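Local coordinates for cobalamin biosynthesis protein (PDB 3BY5), which probably takes part in cobalamin (vitamin B12) biosynthesis, although its precise role is not established, at residues A28-A33 with K61-S66; R35-T40 with V114-V119. All blocks are in the same frame, centred on the assembly; numbering follows the deposited sequence.

Overall arrangement
Contacts 1 and 2 both draw on helix 23-37, and their centres lie 13 Å apart. Contact 1 joins the helix to the end of helix 54-62 and the turn leading to strand 67-69; contact 2 joins its C-terminal end to the bent strand 112-120. The segments alternate along the chain: 28-33, 35-40, 61-66, then 114-119. The contacts meet where Ala-33 CB packs 3.6 Å from Leu-118 CD2. Helix 23-37 thus packs both on strand 112-120, outermost in the mixed sheet within this chain, and on the turn leading to strand 67-69, whose Leu-63 and Leu-65 rest on strand 43-46. Only contact 1 has neighbours in the second subunit.

Contact 1: residues A28-A33 with K61-S66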
loop_
_atom_site.group_PDB
_atom_site.type_symbol
_atom_site.label_atom_id
_atom_site.label_comp_id
_atom_site.label_asym_id
_atom_site.label_seq_id
_atom_site.Cartn_x
_atom_site.Cartn_y
_atom_site.Cartn_z
ATOM N N ALA A 28 -1.422 5.691 -18.723
ATOM C CA ALA A 28 -0.915 6.739 -19.603
ATOM C C ALA A 28 -0.285 7.888 -18.827
ATOM O O ALA A 28 0.788 8.364 -19.188
ATOM C CB ALA A 28 -2.032 7.261 -20.483
ATOM N N ALA A 29 -0.960 8.311 -17.759
ATOM C CA ALA A 29 -0.504 9.395 -16.893
ATOM C C ALA A 29 0.809 9.094 -16.162
ATOM O O ALA A 29 1.633 9.990 -15.973
ATOM C CB ALA A 29 -1.588 9.745 -15.893
ATOM N N VAL A 30 0.987 7.843 -15.744
ATOM C CA VAL A 30 2.194 7.431 -15.035
ATOM C C VAL A 30 3.373 7.354 -16.007
ATOM O O VAL A 30 4.441 7.884 -15.726
ATOM C CB VAL A 30 1.988 6.096 -14.256
ATOM C CG1 VAL A 30 3.287 5.618 -13.611
ATOM C CG2 VAL A 30 0.925 6.260 -13.184
ATOM N N ARG A 31 3.162 6.736 -17.166
ATOM C CA ARG A 31 4.216 6.623 -18.176
ATOM C C ARG A 31 4.621 7.963 -18.797
ATOM O O ARG A 31 5.779 8.142 -19.178
ATOM C CB ARG A 31 3.836 5.624 -19.271
ATOM C CG ARG A 31 3.871 4.166 -18.836
ATOM C CD ARG A 31 4.041 3.253 -20.040
ATOM N NE ARG A 31 3.386 1.957 -19.855
ATOM C CZ ARG A 31 3.957 0.882 -19.313
ATOM N NH1 ARG A 31 5.215 0.924 -18.884
ATOM N NH2 ARG A 31 3.262 -0.243 -19.201
ATOM N N ALA A 32 3.671 8.893 -18.888
ATOM C CA ALA A 32 3.959 10.253 -19.347
ATOM C C ALA A 32 4.791 11.016 -18.320
ATOM O O ALA A 32 5.681 11.770 -18.693
ATOM C CB ALA A 32 2.679 11.008 -19.668
ATOM N N ALA A 33 4.495 10.804 -17.038
ATOM C CA ALA A 33 5.268 11.368 -15.930
ATOM C C ALA A 33 6.705 10.864 -15.934
ATOM O O ALA A 33 7.644 11.637 -15.737
ATOM C CB ALA A 33 4.604 11.037 -14.609
ATOM N N LYS A 61 -2.018 -2.983 -11.442
ATOM C CA LYS A 61 -1.867 -4.347 -11.950
ATOM C C LYS A 61 -1.269 -4.318 -13.349
ATOM O O LYS A 61 -0.394 -5.123 -13.673
ATOM C CB LYS A 61 -3.219 -5.074 -11.952
ATOM C CG LYS A 61 -3.153 -6.566 -12.281
ATOM C CD LYS A 61 -4.417 -7.305 -11.841
ATOM C CE LYS A 61 -5.531 -7.257 -12.894
ATOM N NZ LYS A 61 -5.281 -8.157 -14.061
ATOM N N GLY A 62 -1.736 -3.372 -14.160
ATOM C CA GLY A 62 -1.237 -3.163 -15.514
ATOM C C GLY A 62 0.193 -2.670 -15.542
ATOM O O GLY A 62 0.977 -3.085 -16.391
ATOM N N LEU A 63 0.537 -1.793 -14.603
ATOM C CA LEU A 63 1.907 -1.300 -14.476
ATOM C C LEU A 63 2.801 -2.277 -13.706
ATOM O O LEU A 63 4.013 -2.077 -13.627
ATOM C CB LEU A 63 1.929 0.068 -13.791
ATOM C CG LEU A 63 1.355 1.290 -14.508
ATOM C CD1 LEU A 63 0.962 2.320 -13.483
ATOM C CD2 LEU A 63 2.330 1.887 -15.505
ATOM N N SER A 64 2.187 -3.326 -13.156
ATOM C CA SER A 64 2.830 -4.313 -12.276
ATOM C C SER A 64 3.547 -3.670 -11.071
ATOM O O SER A 64 4.655 -4.066 -10.697
ATOM C CB SER A 64 3.731 -5.273 -13.064
ATOM O OG SER A 64 4.953 -4.660 -13.416
ATOM N N LEU A 65 2.882 -2.674 -10.482
ATOM C CA LEU A 65 3.374 -1.950 -9.313
ATOM C C LEU A 65 2.441 -2.170 -8.131
ATOM O O LEU A 65 1.254 -2.450 -8.310
ATOM C CB LEU A 65 3.472 -0.450 -9.610
ATOM C CG LEU A 65 4.388 0.002 -10.748
ATOM C CD1 LEU A 65 4.208 1.476 -11.028
ATOM C CD2 LEU A 65 5.841 -0.318 -10.445
ATOM N N SER A 66 2.989 -2.053 -6.923
ATOM C CA SER A 66 2.196 -2.126 -5.702
ATOM C C SER A 66 1.501 -0.794 -5.482
ATOM O O SER A 66 1.975 0.236 -5.954
ATOM C CB SER A 66 3.074 -2.462 -4.497
ATOM O OG SER A 66 3.478 -3.816 -4.521
#
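Val-30, within helix 23-37, faces Leu-63, next to Gly-62 where helix 54-62 runs out, and their CA atoms, 8.8 Å apart, are the nearest of the two segments. Both CB atoms point toward the opposite segment. Val-30 CG1 lies anti to the backbone N (chi1 175°), and Leu-63 CG lies anti to its own carbonyl carbon (chi1 -68°). Leu-63 CD1 comes against the fork of the valine, 4.0 Å from Val-30 CG2 and about as far from CB and CG1. The other methyl serves the neighbouring residue: Leu-63 CD2 sits 4.2 Å above the plane of the Arg-31 guanidinium, over its centre. The exposed arginine, whose end comes nearer than its CB, thus offers a flat face to a hydrocarbon. No hydrogen bond links the two segments. Beyond the pair, Val-30 also packs on Val-41, and Leu-63 on Leu-44 of strand 43-46. Behind the leucine the chain turns sharply. Ser-64 has positive phi, and its OG donates to Leu-63 O over 2.8 Å, tilted out of the carbonyl plane. Two residues on, Ser-66 OG hydrogen-bonds to Ala-71 N of the second subunit. Ser-64 is the C-prime residue of a Schellman motif: Leu-65 N pairs with Ala-60 O, and Ser-64 N makes a weak bond to Lys-61 O, ending helix 54-62 beside Leu-63, which meets helix 23-37.

Contact 2: residues R35-T40 with V114-V119; sequences RAFGVT and VAPRLV
Phe-37 has CG beside the backbone N, anti to the carbonyl carbon (chi1 -62°), while Leu-118 takes the other course, its CG anti to the backbone N (chi1 -169°); these torsions bring aromatic ring and branched chain together, running past each other in opposite directions. The ring extends from the last turn of helix 23-37 into the bend of 114-119, where the CA atoms of Phe-37 and Ala-115 are 6.7 Å apart. Ala-115 CB stands over one face of the ring, 3.5 Å from the centroid of Phe-37 and only 7° off the ring normal, which makes a well-centred CH-pi contact. Pro-116 follows obliquely, its CD 3.7 Å from Phe-37 CE1. Leu-118 covers the far end of the ring: its CB lies in the ring plane at the edge, 4.0 Å from Phe-37 CE2, and its CD1 approaches Phe-37 CZ to 3.8 Å at a slant. Three residues of one short segment thus meet a single phenyl group, over one face, at a slant and at an edge. Phe-37 also packs on Ile-127, while Leu-118 and Val-114 make backbone hydrogen bonds to strand 123-129, tying the bent segment to the sheet. Gly-38, with positive phi, takes the chain out of the helix just after the aromatic residue. Dispersion and CH-pi forces join the helix end to the irregular stretch of 112-120 and to Leu-118, where the strand resumes; this contact probably owes its hold to fit of shape, since no hydrogen bond crosses it.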
loop_
_atom_site.group_PDB
_atom_site.type_symbol
_atom_site.label_atom_id
_atom_site.label_comp_id
_atom_site.label_asym_id
_atom_site.label_seq_id
_atom_site.Cartn_x
_atom_site.Cartn_y
_atom_site.Cartn_z
ATOM N N ARG A 35 8.419 9.709 -18.541
ATOM C CA ARG A 35 9.095 10.315 -19.686
ATOM C C ARG A 35 9.393 11.798 -19.498
ATOM O O ARG A 35 10.495 12.247 -19.805
ATOM C CB ARG A 35 8.288 10.098 -20.968
ATOM C CG ARG A 35 8.290 8.663 -21.453
ATOM C CD ARG A 35 7.712 8.532 -22.853
ATOM N NE ARG A 35 6.291 8.855 -22.902
ATOM C CZ ARG A 35 5.306 7.994 -22.664
ATOM N NH1 ARG A 35 5.570 6.728 -22.356
ATOM N NH2 ARG A 35 4.047 8.407 -22.735
ATOM N N ALA A 36 8.419 12.547 -18.979
ATOM C CA ALA A 36 8.555 13.993 -18.776
ATOM C C ALA A 36 9.589 14.379 -17.735
ATOM O O ALA A 36 10.164 15.461 -17.817
ATOM C CB ALA A 36 7.217 14.616 -18.418
ATOM N N PHE A 37 9.828 13.507 -16.760
ATOM C CA PHE A 37 10.696 13.853 -15.641
ATOM C C PHE A 37 11.979 13.030 -15.558
ATOM O O PHE A 37 12.875 13.345 -14.771
ATOM C CB PHE A 37 9.917 13.797 -14.330
ATOM C CG PHE A 37 8.774 14.774 -14.266
ATOM C CD1 PHE A 37 8.979 16.127 -14.552
ATOM C CD2 PHE A 37 7.494 14.349 -13.917
ATOM C CE1 PHE A 37 7.927 17.038 -14.497
ATOM C CE2 PHE A 37 6.435 15.253 -13.854
ATOM C CZ PHE A 37 6.651 16.602 -14.146
ATOM N N GLY A 38 12.075 11.991 -16.379
ATOM C CA GLY A 38 13.274 11.172 -16.419
ATOM C C GLY A 38 13.374 10.285 -15.202
ATOM O O GLY A 38 14.456 10.093 -14.652
ATOM N N VAL A 39 12.232 9.756 -14.775
ATOM C CA VAL A 39 12.166 8.866 -13.617
ATOM C C VAL A 39 11.597 7.510 -14.017
ATOM O O VAL A 39 11.101 7.335 -15.134
ATOM C CB VAL A 39 11.326 9.471 -12.450
ATOM C CG1 VAL A 39 11.982 10.736 -11.906
ATOM C CG2 VAL A 39 9.884 9.742 -12.882
ATOM N N THR A 40 11.692 6.550 -13.104
ATOM C CA THR A 40 11.052 5.258 -13.282
ATOM C C THR A 40 10.363 4.921 -11.976
ATOM O O THR A 40 11.023 4.702 -10.967
ATOM C CB THR A 40 12.053 4.137 -13.656
ATOM O OG1 THR A 40 13.184 4.694 -14.343
ATOM C CG2 THR A 40 11.374 3.099 -14.546
ATOM N N VAL A 114 10.323 15.652 -6.239
ATOM C CA VAL A 114 11.396 15.922 -7.202
ATOM C C VAL A 114 10.920 16.550 -8.513
ATOM O O VAL A 114 11.729 17.036 -9.310
ATOM C CB VAL A 114 12.228 14.654 -7.505
ATOM C CG1 VAL A 114 12.904 14.150 -6.241
ATOM C CG2 VAL A 114 11.366 13.565 -8.129
ATOM N N ALA A 115 9.608 16.538 -8.727
ATOM C CA ALA A 115 9.018 17.046 -9.953
ATOM C C ALA A 115 7.827 17.925 -9.584
ATOM O O ALA A 115 7.252 17.748 -8.509
ATOM C CB ALA A 115 8.586 15.887 -10.825
ATOM N N PRO A 116 7.468 18.894 -10.454
ATOM C CA PRO A 116 6.261 19.677 -10.208
ATOM C C PRO A 116 4.995 18.858 -10.418
ATOM O O PRO A 116 5.025 17.834 -11.105
ATOM C CB PRO A 116 6.348 20.788 -11.258
ATOM C CG PRO A 116 7.135 20.196 -12.355
ATOM C CD PRO A 116 8.162 19.346 -11.676
ATOM N N ARG A 117 3.902 19.320 -9.814
ATOM C CA ARG A 117 2.595 18.676 -9.909
ATOM C C ARG A 117 2.188 18.508 -11.366
ATOM O O ARG A 117 2.199 19.461 -12.146
ATOM C CB ARG A 117 1.550 19.490 -9.142
ATOM C CG ARG A 117 0.231 18.770 -8.852
ATOM C CD ARG A 117 -0.894 19.200 -9.800
ATOM N NE ARG A 117 -0.906 20.640 -10.058
ATOM C CZ ARG A 117 -1.965 21.327 -10.479
ATOM N NH1 ARG A 117 -3.128 20.723 -10.680
ATOM N NH2 ARG A 117 -1.866 22.633 -10.685
ATOM N N LEU A 118 1.859 17.274 -11.723
ATOM C CA LEU A 118 1.546 16.935 -13.096
ATOM C C LEU A 118 0.121 16.430 -13.210
ATOM O O LEU A 118 -0.293 15.575 -12.440
ATOM C CB LEU A 118 2.520 15.875 -13.611
ATOM C CG LEU A 118 2.500 15.597 -15.113
ATOM C CD1 LEU A 118 3.318 16.619 -15.878
ATOM C CD2 LEU A 118 3.016 14.226 -15.380
ATOM N N VAL A 119 -0.629 16.984 -14.155
ATOM C CA VAL A 119 -1.942 16.455 -14.509
ATOM C C VAL A 119 -1.899 16.006 -15.971
ATOM O O VAL A 119 -1.477 16.764 -16.838
ATOM C CB VAL A 119 -3.068 17.491 -14.294
ATOM C CG1 VAL A 119 -4.426 16.832 -14.414
ATOM C CG2 VAL A 119 -2.950 18.141 -12.936
#